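Putative cell surface protein (Streptococcus pyogenes, PDB 4OFQ) is a cell-surface antigen I/II-family adhesin whose C-terminal region, built of tandem beta sandwiches, one of them holding a calcium ion, is probably involved in bacterial attachment. Local coordinates at residues A[32-37]-A[189-194]; A[233-238]-A[331-336]. All blocks are in the same frame, centred on the assembly; numbering follows the deposited sequence.

Contact 1 (A[32-37]-A[189-194]); sequences SVLPNS and SELTVH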
loop_
_atom_site.group_PDB
_atom_site.type_symbol
_atom_site.label_atom_id
_atom_site.label_comp_id
_atom_site.label_asym_id
_atom_site.label_seq_id
_atom_site.Cartn_x
_atom_site.Cartn_y
_atom_site.Cartn_z
ATOM N N SER A 32 2.062 5.516 -5.642
ATOM C CA SER A 32 2.619 4.306 -5.056
ATOM C C SER A 32 2.147 4.102 -3.607
ATOM O O SER A 32 1.817 5.067 -2.882
ATOM C CB SER A 32 4.152 4.304 -5.144
ATOM O OG SER A 32 4.697 5.413 -4.463
ATOM N N VAL A 33 2.105 2.839 -3.201
ATOM C CA VAL A 33 1.673 2.453 -1.861
ATOM C C VAL A 33 2.675 1.441 -1.323
ATOM O O VAL A 33 3.609 1.063 -2.027
ATOM C CB VAL A 33 0.257 1.829 -1.875
ATOM C CG1 VAL A 33 -0.754 2.833 -2.409
ATOM C CG2 VAL A 33 0.245 0.524 -2.722
ATOM N N LEU A 34 2.473 1.003 -0.081
ATOM C CA LEU A 34 3.388 0.092 0.606
ATOM C C LEU A 34 2.723 -1.279 0.798
ATOM O O LEU A 34 1.497 -1.382 0.717
ATOM C CB LEU A 34 3.796 0.706 1.959
ATOM C CG LEU A 34 4.524 2.049 1.824
ATOM C CD1 LEU A 34 4.757 2.700 3.184
ATOM C CD2 LEU A 34 5.852 1.825 1.112
ATOM N N PRO A 35 3.525 -2.339 1.030
ATOM C CA PRO A 35 2.984 -3.698 1.167
ATOM C C PRO A 35 1.854 -3.822 2.213
ATOM O O PRO A 35 0.870 -4.556 2.020
ATOM C CB PRO A 35 4.201 -4.498 1.617
ATOM C CG PRO A 35 5.357 -3.807 0.964
ATOM C CD PRO A 35 5.002 -2.342 0.985
ATOM N N ASN A 36 2.006 -3.116 3.326
ATOM C CA ASN A 36 1.010 -3.183 4.392
ATOM C C ASN A 36 -0.083 -2.114 4.296
ATOM O O ASN A 36 -0.851 -1.938 5.238
ATOM C CB ASN A 36 1.695 -3.159 5.777
ATOM C CG ASN A 36 2.337 -1.801 6.106
ATOM O OD1 ASN A 36 2.171 -0.818 5.375
ATOM N ND2 ASN A 36 3.066 -1.747 7.223
ATOM N N SER A 37 -0.131 -1.382 3.181
ATOM C CA SER A 37 -1.133 -0.316 2.994
ATOM C C SER A 37 -2.560 -0.854 2.968
ATOM O O SER A 37 -2.807 -1.969 2.507
ATOM C CB SER A 37 -0.884 0.468 1.690
ATOM O OG SER A 37 0.354 1.177 1.738
ATOM N N SER A 189 5.493 -0.248 -4.398
ATOM C CA SER A 189 6.931 -0.081 -4.309
ATOM C C SER A 189 7.573 -1.379 -3.838
ATOM O O SER A 189 7.070 -2.024 -2.920
ATOM C CB SER A 189 7.271 1.047 -3.337
ATOM O OG SER A 189 7.016 2.301 -3.929
ATOM N N GLU A 190 8.654 -1.782 -4.492
ATOM C CA GLU A 190 9.406 -2.925 -4.009
ATOM C C GLU A 190 10.418 -2.399 -3.012
ATOM O O GLU A 190 11.281 -1.593 -3.360
ATOM C CB GLU A 190 10.108 -3.662 -5.139
ATOM C CG GLU A 190 10.855 -4.896 -4.657
ATOM C CD GLU A 190 11.518 -5.657 -5.786
ATOM O OE1 GLU A 190 11.153 -5.415 -6.956
ATOM O OE2 GLU A 190 12.404 -6.492 -5.500
ATOM N N LEU A 191 10.294 -2.862 -1.772
ATOM C CA LEU A 191 11.146 -2.426 -0.677
ATOM C C LEU A 191 12.382 -3.306 -0.597
ATOM O O LEU A 191 12.264 -4.523 -0.486
ATOM C CB LEU A 191 10.381 -2.534 0.647
ATOM C CG LEU A 191 8.996 -1.900 0.661
ATOM C CD1 LEU A 191 8.325 -2.106 2.015
ATOM C CD2 LEU A 191 9.108 -0.420 0.325
ATOM N N THR A 192 13.564 -2.693 -0.650
ATOM C CA THR A 192 14.813 -3.426 -0.426
ATOM C C THR A 192 15.766 -2.532 0.372
ATOM O O THR A 192 15.738 -1.305 0.246
ATOM C CB THR A 192 15.504 -3.891 -1.753
ATOM O OG1 THR A 192 16.029 -2.762 -2.452
ATOM C CG2 THR A 192 14.546 -4.637 -2.670
ATOM N N VAL A 193 16.587 -3.142 1.218
ATOM C CA VAL A 193 17.666 -2.408 1.878
ATOM C C VAL A 193 18.932 -3.250 1.816
ATOM O O VAL A 193 18.867 -4.458 1.596
ATOM C CB VAL A 193 17.341 -2.053 3.357
ATOM C CG1 VAL A 193 16.220 -0.992 3.417
ATOM C CG2 VAL A 193 16.958 -3.299 4.134
ATOM N N HIS A 194 20.081 -2.613 2.001
ATOM C CA HIS A 194 21.349 -3.318 1.881
ATOM C C HIS A 194 22.270 -3.008 3.048
ATOM O O HIS A 194 22.260 -1.900 3.598
ATOM C CB HIS A 194 22.029 -2.976 0.552
ATOM C CG HIS A 194 21.210 -3.329 -0.649
ATOM N ND1 HIS A 194 20.291 -2.465 -1.203
ATOM C CD2 HIS A 194 21.159 -4.460 -1.392
ATOM C CE1 HIS A 194 19.713 -3.045 -2.240
ATOM N NE2 HIS A 194 20.222 -4.257 -2.376
HETATM O O HOH W 1 5.883 4.040 -2.403
#

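Contact 2 (A[233-238]-A[331-336]); sequences DLTEYK and YVNGNP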
loop_
_atom_site.group_PDB
_atom_site.type_symbol
_atom_site.label_atom_id
_atom_site.label_comp_id
_atom_site.label_asym_id
_atom_site.label_seq_id
_atom_site.Cartn_x
_atom_site.Cartn_y
_atom_site.Cartn_z
ATOM N N ASP A 233 2.073 9.614 3.690
ATOM C CA ASP A 233 3.084 10.370 4.424
ATOM C C ASP A 233 3.880 9.429 5.313
ATOM O O ASP A 233 3.529 8.257 5.457
ATOM C CB ASP A 233 2.397 11.447 5.253
ATOM C CG ASP A 233 1.559 12.359 4.399
ATOM O OD1 ASP A 233 2.105 12.857 3.400
ATOM O OD2 ASP A 233 0.354 12.538 4.688
ATOM N N LEU A 234 4.946 9.938 5.917
ATOM C CA LEU A 234 5.850 9.096 6.700
ATOM C C LEU A 234 5.551 9.122 8.203
ATOM O O LEU A 234 5.455 10.190 8.793
ATOM C CB LEU A 234 7.296 9.514 6.450
ATOM C CG LEU A 234 7.816 9.187 5.046
ATOM C CD1 LEU A 234 9.195 9.806 4.783
ATOM C CD2 LEU A 234 7.847 7.673 4.858
ATOM N N THR A 235 5.398 7.947 8.819
ATOM C CA THR A 235 5.191 7.879 10.271
ATOM C C THR A 235 6.279 7.079 11.008
ATOM O O THR A 235 6.424 7.183 12.232
ATOM C CB THR A 235 3.790 7.352 10.643
ATOM O OG1 THR A 235 3.556 6.092 10.010
ATOM C CG2 THR A 235 2.721 8.331 10.198
ATOM N N GLU A 236 7.034 6.282 10.260
ATOM C CA GLU A 236 8.129 5.492 10.843
ATOM C C GLU A 236 9.235 5.255 9.822
ATOM O O GLU A 236 8.953 4.954 8.661
ATOM C CB GLU A 236 7.615 4.139 11.330
ATOM C CG GLU A 236 8.722 3.191 11.836
ATOM C CD GLU A 236 8.187 1.850 12.295
ATOM O OE1 GLU A 236 7.423 1.215 11.537
ATOM O OE2 GLU A 236 8.528 1.432 13.426
ATOM N N TYR A 237 10.483 5.386 10.272
ATOM C CA TYR A 237 11.674 5.094 9.462
ATOM C C TYR A 237 12.749 4.802 10.507
ATOM O O TYR A 237 13.361 5.714 11.085
ATOM C CB TYR A 237 12.062 6.286 8.579
ATOM C CG TYR A 237 13.043 5.983 7.440
ATOM C CD1 TYR A 237 14.428 5.925 7.663
ATOM C CD2 TYR A 237 12.588 5.801 6.144
ATOM C CE1 TYR A 237 15.332 5.661 6.611
ATOM C CE2 TYR A 237 13.472 5.536 5.092
ATOM C CZ TYR A 237 14.838 5.468 5.327
ATOM O OH TYR A 237 15.686 5.226 4.256
ATOM N N LYS A 238 12.938 3.519 10.778
ATOM C CA LYS A 238 13.738 3.073 11.914
ATOM C C LYS A 238 14.668 1.938 11.512
ATOM O O LYS A 238 14.234 0.970 10.879
ATOM C CB LYS A 238 12.800 2.606 13.034
ATOM C CG LYS A 238 13.520 2.093 14.282
ATOM C CD LYS A 238 12.545 1.874 15.429
ATOM C CE LYS A 238 11.663 0.666 15.210
ATOM N NZ LYS A 238 10.865 0.384 16.453
ATOM N N TYR A 331 12.396 -0.409 9.234
ATOM C CA TYR A 331 10.939 -0.376 9.339
ATOM C C TYR A 331 10.486 0.924 8.706
ATOM O O TYR A 331 10.846 1.991 9.179
ATOM C CB TYR A 331 10.501 -0.453 10.800
ATOM C CG TYR A 331 10.714 -1.827 11.397
ATOM C CD1 TYR A 331 11.933 -2.177 11.958
ATOM C CD2 TYR A 331 9.700 -2.786 11.374
ATOM C CE1 TYR A 331 12.141 -3.439 12.496
ATOM C CE2 TYR A 331 9.900 -4.042 11.903
ATOM C CZ TYR A 331 11.119 -4.363 12.466
ATOM O OH TYR A 331 11.331 -5.614 12.988
ATOM N N VAL A 332 9.748 0.836 7.603
ATOM C CA VAL A 332 9.206 2.036 6.967
ATOM C C VAL A 332 7.693 1.968 7.066
ATOM O O VAL A 332 7.082 1.094 6.448
ATOM C CB VAL A 332 9.575 2.097 5.470
ATOM C CG1 VAL A 332 9.029 3.382 4.842
ATOM C CG2 VAL A 332 11.080 2.018 5.296
ATOM N N ASN A 333 7.090 2.877 7.839
ATOM C CA ASN A 333 5.650 2.830 8.080
ATOM C C ASN A 333 5.167 1.416 8.441
ATOM O O ASN A 333 4.201 0.910 7.888
ATOM C CB ASN A 333 4.861 3.413 6.890
ATOM C CG ASN A 333 4.945 4.939 6.818
ATOM O OD1 ASN A 333 5.730 5.560 7.525
ATOM N ND2 ASN A 333 4.124 5.543 5.970
ATOM N N GLY A 334 5.880 0.770 9.355
ATOM C CA GLY A 334 5.480 -0.540 9.825
ATOM C C GLY A 334 5.875 -1.722 8.951
ATOM O O GLY A 334 5.658 -2.869 9.353
ATOM N N ASN A 335 6.446 -1.460 7.774
ATOM C CA ASN A 335 6.900 -2.544 6.894
ATOM C C ASN A 335 8.336 -2.906 7.224
ATOM O O ASN A 335 9.218 -2.065 7.113
ATOM C CB ASN A 335 6.839 -2.126 5.419
ATOM C CG ASN A 335 5.429 -1.801 4.960
ATOM O OD1 ASN A 335 4.671 -2.690 4.560
ATOM N ND2 ASN A 335 5.075 -0.527 5.005
ATOM N N PRO A 336 8.577 -4.151 7.647
ATOM C CA PRO A 336 9.967 -4.547 7.902
ATOM C C PRO A 336 10.669 -4.908 6.604
ATOM O O PRO A 336 10.103 -5.657 5.796
ATOM C CB PRO A 336 9.821 -5.792 8.783
ATOM C CG PRO A 336 8.490 -6.356 8.429
ATOM C CD PRO A 336 7.611 -5.184 8.057
#

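Contact 1 (A[32-37]-A[189-194])
Val33 and Ser189 join the edge strand 32-33 to the linker that leaves strand 177-188 for the next beta sandwich, a worked example of how a sheet's bonding can run on into an interdomain connection. Ser189 N donates to Val33 O at 3.3 Å with an N-H...O angle of 163°, and the donor lies nearly in line with the carbonyl bond. Because Val33 also bonds through its backbone to His187, the pairing follows the parallel pattern, one residue gripping the neighbouring strand at two points.

A second polar link passes through solvent. The hydroxyls of Ser32 and Ser189 are 3.9 Å apart, OG to OG, and a single water spans them, 2.7 Å from Ser32 OG and 2.6 Å from Ser189 OG. With Ser189 OG set beside its own backbone N (chi1 -75°), the hydroxyl also approaches Ser32 CB.

Apolar contact comes from Leu191, whose two methyls serve different partners. Pro35 and Leu191 reach toward each other tip to tip, Leu191 CD1 meeting Pro35 CG and CD. The Leu34 and Leu191 side chains cross at about a right angle, Leu191 CD2 lying 4.0 Å from Leu34 CD2. Leu191 is modelled in two conformers, so the detail of this packing is less certain than that of the bonds. Beyond the linker, Leu191 also touches Trp224 and Val337.

A type I turn from Leu34 to Ser37 presents the leucine and proline to the linker. It is closed by Ser37 N to Leu34 O, and Ser37 OG folds back to accept Leu34 N at 2.8 Å.

Contact 2 (A[233-238]-A[331-336])
Lys238 and Tyr331 form a hydrogen-bonded antiparallel pair, with Lys238 N to Tyr331 O at 3.0 Å and Tyr331 N to Lys238 O at 2.8 Å, followed by the non-hydrogen-bonded pair Tyr237 with Val332. The second strand then turns through a two-residue beta hairpin, type I' from Val332 to Asn335, with Asn333-Gly334 at its tip; Asn-Gly is a classic sequence for this turn. Next to the strand pairing, Asn333 N donates to Glu236 O at 2.9 Å from above the plane of that carbonyl.

The Asn333 amide does the work of extending the pairing into the loop before strand 237-242. A chi1 of -74° sets CG beside the backbone N; the amide beyond it bonds to the backbone of 233-236. OD1 takes Thr235 N at 2.7 Å and Glu236 N at 3.1 Å, both from the same face of the amide plane, and a weak bond from Thr235 OG1 adds to them. ND2 donates to Asp233 O at 2.8 Å, with the acceptor almost in the amide plane. Gripped at both ends, the group has its rotation fixed. The Asp233 carboxylate itself turns elsewhere, to Arg304 and Lys24.

On the face of Lys238 and Tyr331, a chi1 of 175° sets Glu236 CG anti to the backbone N, the chain stays extended beyond it, and OE1 comes to Gly334 N of the turn. The chain runs alongside Tyr331, carboxylate and ring planes 40° apart, with CD resting on Tyr331 CB. On the other face Tyr237 and Val332 lie side by side, and the tyrosine hydroxyl bonds to Trp224 O. Glu236 OE1 receives Gly334 N at 2.7 Å, a bond bent at the hydrogen although the donor sits nearly on the carboxylate C-O axis.

Both segments of contact 1 precede those of contact 2 in the sequence, yet their centres are about 10 Å apart, where the two beta sandwiches meet. Contact 1 adjoins the sheet holding strands 32-33 and 177-188; contact 2 belongs to the sheet holding 237-242 and 323-332. Asn36, in the turn of 32-37, joins them: ND2 lies 3.0 Å from Asn333 O and OD1 lies 2.9 Å from Asn335 ND2, both probable hydrogen bonds, while Asn36 N donates to Asn335 OD1. A turn of the first domain thus docks on the hairpin of the second, beside the covalent linker, an arrangement consistent with a defined relative orientation of the domains in this adhesin.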